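Local coordinates for beta-d-glucoside glucohydrolase (Hypocrea jecorina, PDB 3ZZ1), which probably hydrolyses terminal, non-reducing beta-D-glucosyl residues, releasing beta-D-glucose during cellulose breakdown, at residues Glu631-Ala643 against Pro689-Ser701. Sequence-based numbering, arbitrary orientation.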
loop_
_atom_site.group_PDB
_atom_site.type_symbol
_atom_site.label_atom_id
_atom_site.label_comp_id
_atom_site.label_asym_id
_atom_site.label_seq_id
_atom_site.Cartn_x
_atom_site.Cartn_y
_atom_site.Cartn_z
ATOM N N GLU A 631 -17.589 -12.611 2.003
ATOM C CA GLU A 631 -16.495 -13.400 2.563
ATOM C C GLU A 631 -15.225 -13.297 1.725
ATOM O O GLU A 631 -15.273 -13.354 0.496
ATOM C CB GLU A 631 -16.906 -14.871 2.709
ATOM C CG GLU A 631 -15.769 -15.848 3.051
ATOM C CD GLU A 631 -15.204 -15.680 4.466
ATOM O OE1 GLU A 631 -15.358 -14.601 5.074
ATOM O OE2 GLU A 631 -14.594 -16.639 4.976
ATOM N N VAL A 632 -14.095 -13.157 2.410
ATOM C CA VAL A 632 -12.786 -13.176 1.765
ATOM C C VAL A 632 -12.148 -14.549 1.964
ATOM O O VAL A 632 -11.701 -14.881 3.063
ATOM C CB VAL A 632 -11.859 -12.057 2.306
ATOM C CG1 VAL A 632 -10.485 -12.113 1.637
ATOM C CG2 VAL A 632 -12.493 -10.694 2.099
ATOM N N ALA A 633 -12.134 -15.347 0.900
ATOM C CA ALA A 633 -11.494 -16.658 0.916
ATOM C C ALA A 633 -10.037 -16.520 0.507
ATOM O O ALA A 633 -9.714 -15.816 -0.455
ATOM C CB ALA A 633 -12.210 -17.610 -0.024
ATOM N N GLN A 634 -9.164 -17.202 1.237
ATOM C CA GLN A 634 -7.726 -17.081 1.023
ATOM C C GLN A 634 -7.095 -18.428 0.684
ATOM O O GLN A 634 -7.435 -19.451 1.283
ATOM C CB GLN A 634 -7.063 -16.472 2.263
ATOM C CG GLN A 634 -7.480 -15.030 2.536
ATOM C CD GLN A 634 -7.443 -14.659 4.006
ATOM O OE1 GLN A 634 -6.472 -14.926 4.702
ATOM N NE2 GLN A 634 -8.507 -14.023 4.480
ATOM N N LEU A 635 -6.196 -18.417 -0.299
ATOM C CA LEU A 635 -5.395 -19.592 -0.630
ATOM C C LEU A 635 -3.993 -19.435 -0.059
ATOM O O LEU A 635 -3.331 -18.418 -0.285
ATOM C CB LEU A 635 -5.336 -19.804 -2.148
ATOM C CG LEU A 635 -4.294 -20.772 -2.732
ATOM C CD1 LEU A 635 -4.572 -22.203 -2.324
ATOM C CD2 LEU A 635 -4.227 -20.667 -4.242
ATOM N N TYR A 636 -3.552 -20.444 0.687
ATOM C CA TYR A 636 -2.183 -20.495 1.200
ATOM C C TYR A 636 -1.479 -21.739 0.684
ATOM O O TYR A 636 -2.034 -22.845 0.721
ATOM C CB TYR A 636 -2.155 -20.429 2.736
ATOM C CG TYR A 636 -2.631 -19.094 3.284
ATOM C CD1 TYR A 636 -1.735 -18.045 3.499
ATOM C CD2 TYR A 636 -3.979 -18.877 3.574
ATOM C CE1 TYR A 636 -2.169 -16.814 3.993
ATOM C CE2 TYR A 636 -4.422 -17.656 4.070
ATOM C CZ TYR A 636 -3.516 -16.627 4.274
ATOM O OH TYR A 636 -3.957 -15.414 4.764
ATOM N N ILE A 637 -0.265 -21.547 0.175
ATOM C CA ILE A 637 0.505 -22.655 -0.372
ATOM C C ILE A 637 1.716 -22.975 0.510
ATOM O O ILE A 637 2.409 -22.077 0.999
ATOM C CB ILE A 637 0.896 -22.413 -1.863
ATOM C CG1 ILE A 637 -0.363 -22.225 -2.721
ATOM C CG2 ILE A 637 1.731 -23.573 -2.413
ATOM C CD1 ILE A 637 -0.105 -22.099 -4.225
ATOM N N THR A 638 1.914 -24.270 0.750
ATOM C CA THR A 638 3.094 -24.802 1.424
ATOM C C THR A 638 3.934 -25.505 0.359
ATOM O O THR A 638 3.446 -26.401 -0.325
ATOM C CB THR A 638 2.682 -25.800 2.540
ATOM O OG1 THR A 638 1.919 -25.105 3.536
ATOM C CG2 THR A 638 3.904 -26.457 3.198
ATOM N N TYR A 639 5.184 -25.077 0.204
ATOM C CA TYR A 639 6.080 -25.654 -0.803
ATOM C C TYR A 639 6.558 -27.034 -0.344
ATOM O O TYR A 639 6.538 -27.319 0.851
ATOM C CB TYR A 639 7.273 -24.717 -1.048
ATOM C CG TYR A 639 6.988 -23.530 -1.962
ATOM C CD1 TYR A 639 5.768 -22.845 -1.908
ATOM C CD2 TYR A 639 7.943 -23.085 -2.869
ATOM C CE1 TYR A 639 5.510 -21.760 -2.741
ATOM C CE2 TYR A 639 7.695 -21.996 -3.705
ATOM C CZ TYR A 639 6.476 -21.341 -3.635
ATOM O OH TYR A 639 6.225 -20.268 -4.459
ATOM N N PRO A 640 6.979 -27.904 -1.287
ATOM C CA PRO A 640 7.555 -29.182 -0.861
ATOM C C PRO A 640 8.666 -28.965 0.172
ATOM O O PRO A 640 9.382 -27.959 0.107
ATOM C CB PRO A 640 8.139 -29.752 -2.156
ATOM C CG PRO A 640 7.327 -29.146 -3.237
ATOM C CD PRO A 640 6.943 -27.778 -2.757
ATOM N N SER A 641 8.789 -29.888 1.122
ATOM C CA SER A 641 9.797 -29.778 2.180
ATOM C C SER A 641 11.221 -30.049 1.679
ATOM O O SER A 641 12.191 -29.795 2.390
ATOM C CB SER A 641 9.451 -30.703 3.355
ATOM O OG SER A 641 8.233 -30.314 3.974
ATOM N N SER A 642 11.340 -30.554 0.454
ATOM C CA SER A 642 12.646 -30.754 -0.171
ATOM C C SER A 642 13.220 -29.447 -0.745
ATOM O O SER A 642 14.432 -29.319 -0.929
ATOM C CB SER A 642 12.558 -31.822 -1.255
ATOM O OG SER A 642 11.513 -31.519 -2.153
ATOM N N ALA A 643 12.335 -28.492 -1.025
ATOM C CA ALA A 643 12.716 -27.173 -1.524
ATOM C C ALA A 643 13.464 -26.390 -0.439
ATOM O O ALA A 643 13.297 -26.683 0.747
ATOM C CB ALA A 643 11.471 -26.410 -1.975
ATOM N N PRO A 689 10.077 -26.033 -7.626
ATOM C CA PRO A 689 10.574 -27.327 -7.152
ATOM C C PRO A 689 9.595 -28.452 -7.464
ATOM O O PRO A 689 8.388 -28.209 -7.549
ATOM C CB PRO A 689 10.669 -27.131 -5.636
ATOM C CG PRO A 689 9.641 -26.089 -5.330
ATOM C CD PRO A 689 9.610 -25.175 -6.519
ATOM N N SER A 690 10.115 -29.661 -7.657
ATOM C CA SER A 690 9.262 -30.829 -7.825
ATOM C C SER A 690 8.756 -31.280 -6.456
ATOM O O SER A 690 9.340 -30.939 -5.422
ATOM C CB SER A 690 10.007 -31.961 -8.538
ATOM O OG SER A 690 11.027 -32.504 -7.722
ATOM N N GLY A 691 7.657 -32.027 -6.455
ATOM C CA GLY A 691 7.076 -32.521 -5.219
ATOM C C GLY A 691 5.632 -32.102 -5.027
ATOM O O GLY A 691 5.009 -31.536 -5.933
ATOM N N SER A 692 5.113 -32.387 -3.836
ATOM C CA SER A 692 3.733 -32.099 -3.484
ATOM C C SER A 692 3.633 -30.785 -2.706
ATOM O O SER A 692 4.216 -30.637 -1.622
ATOM C CB SER A 692 3.147 -33.257 -2.668
ATOM O OG SER A 692 1.755 -33.085 -2.479
ATOM N N PHE A 693 2.912 -29.830 -3.289
ATOM C CA PHE A 693 2.644 -28.539 -2.670
ATOM C C PHE A 693 1.398 -28.651 -1.811
ATOM O O PHE A 693 0.369 -29.151 -2.266
ATOM C CB PHE A 693 2.389 -27.472 -3.740
ATOM C CG PHE A 693 3.623 -27.007 -4.468
ATOM C CD1 PHE A 693 4.203 -27.783 -5.466
ATOM C CD2 PHE A 693 4.177 -25.764 -4.187
ATOM C CE1 PHE A 693 5.338 -27.336 -6.151
ATOM C CE2 PHE A 693 5.305 -25.309 -4.872
ATOM C CZ PHE A 693 5.885 -26.099 -5.852
ATOM N N GLY A 694 1.482 -28.181 -0.571
ATOM C CA GLY A 694 0.309 -28.111 0.297
ATOM C C GLY A 694 -0.640 -27.014 -0.158
ATOM O O GLY A 694 -0.224 -25.873 -0.379
ATOM N N ILE A 695 -1.914 -27.365 -0.314
ATOM C CA ILE A 695 -2.940 -26.399 -0.698
ATOM C C ILE A 695 -3.886 -26.186 0.481
ATOM O O ILE A 695 -4.527 -27.127 0.951
ATOM C CB ILE A 695 -3.706 -26.863 -1.966
ATOM C CG1 ILE A 695 -2.735 -27.071 -3.144
ATOM C CG2 ILE A 695 -4.842 -25.896 -2.324
ATOM C CD1 ILE A 695 -1.913 -25.840 -3.534
ATOM N N SER A 696 -3.947 -24.948 0.964
ATOM C CA SER A 696 -4.756 -24.606 2.131
ATOM C C SER A 696 -5.670 -23.427 1.835
ATOM O O SER A 696 -5.203 -22.339 1.485
ATOM C CB SER A 696 -3.860 -24.291 3.330
ATOM O OG SER A 696 -3.172 -25.453 3.766
ATOM N N VAL A 697 -6.974 -23.653 1.965
ATOM C CA VAL A 697 -7.968 -22.612 1.736
ATOM C C VAL A 697 -8.789 -22.390 3.004
ATOM O O VAL A 697 -9.207 -23.345 3.660
ATOM C CB VAL A 697 -8.899 -22.941 0.526
ATOM C CG1 VAL A 697 -10.016 -21.908 0.397
ATOM C CG2 VAL A 697 -8.105 -23.016 -0.776
ATOM N N GLY A 698 -9.006 -21.124 3.348
ATOM C CA GLY A 698 -9.813 -20.790 4.511
ATOM C C GLY A 698 -10.109 -19.318 4.690
ATOM O O GLY A 698 -9.934 -18.513 3.762
ATOM N N ALA A 699 -10.557 -18.982 5.898
ATOM C CA ALA A 699 -11.061 -17.649 6.229
ATOM C C ALA A 699 -9.977 -16.704 6.758
ATOM O O ALA A 699 -10.246 -15.527 6.998
ATOM C CB ALA A 699 -12.219 -17.758 7.232
ATOM N N SER A 700 -8.769 -17.240 6.939
ATOM C CA SER A 700 -7.595 -16.508 7.436
ATOM C C SER A 700 -6.351 -17.398 7.301
ATOM O O SER A 700 -6.446 -18.532 6.822
ATOM C CB SER A 700 -7.785 -16.066 8.899
ATOM O OG SER A 700 -7.501 -17.115 9.811
ATOM N N SER A 701 -5.191 -16.895 7.726
ATOM C CA SER A 701 -3.944 -17.677 7.695
ATOM C C SER A 701 -3.914 -18.790 8.751
ATOM O O SER A 701 -3.078 -19.691 8.682
ATOM C CB SER A 701 -2.720 -16.764 7.843
ATOM O OG SER A 701 -2.768 -16.032 9.059
HETATM O O HOH W 1 -0.605 -24.622 2.432
HETATM O O HOH W 2 4.300 -29.491 1.053
HETATM O O HOH W 3 12.125 -30.060 -4.270
#
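Tyr636 pairs with Ser696 in the middle of an antiparallel ladder, in which strands 631-638 and 691-698 share six backbone hydrogen bonds. The shortest runs from Tyr636 N to Ser696 O, 2.6 Å. Tyr636 CB sits 3.8 Å from the same Ser696 O. With CG anti to the carbonyl carbon (chi1 -67°), the ring lies beside Ser700 and Ser701, past the end of strand 691-698. Tyr636 CE2 is 3.5 Å from Ser700 O, and CZ meets Ser701 CA. At the tip, Tyr636 OH donates to Gln634 OE1, 2.6 Å, in the plane of that carbonyl. Phe573 also touches this side chain. Replacing Tyr636 by an alanine would probably leave Gln634 OE1 without this donor and open a gap beside Ser701.

Leu635, Ile637, Ile695 and Val697 form the apolar opposite face. Beyond the strand, Pro640 CD stands over the Phe693 ring, 3.5 Å from its centroid, a CH-pi contact. Phe693 turns its edge to the face of Tyr639, planes at 64°. A water bridges Tyr636 O, Thr638 OG1 and Ser696 OG; Thr638 OG1 also bonds to Pro648 O.

These are the central strands of the four-stranded sheet in the fibronectin type III-like domain. Backbone bonds set their register; the Gln634 and Tyr636 face adds a hydroxyl-amide bond and a water bridge.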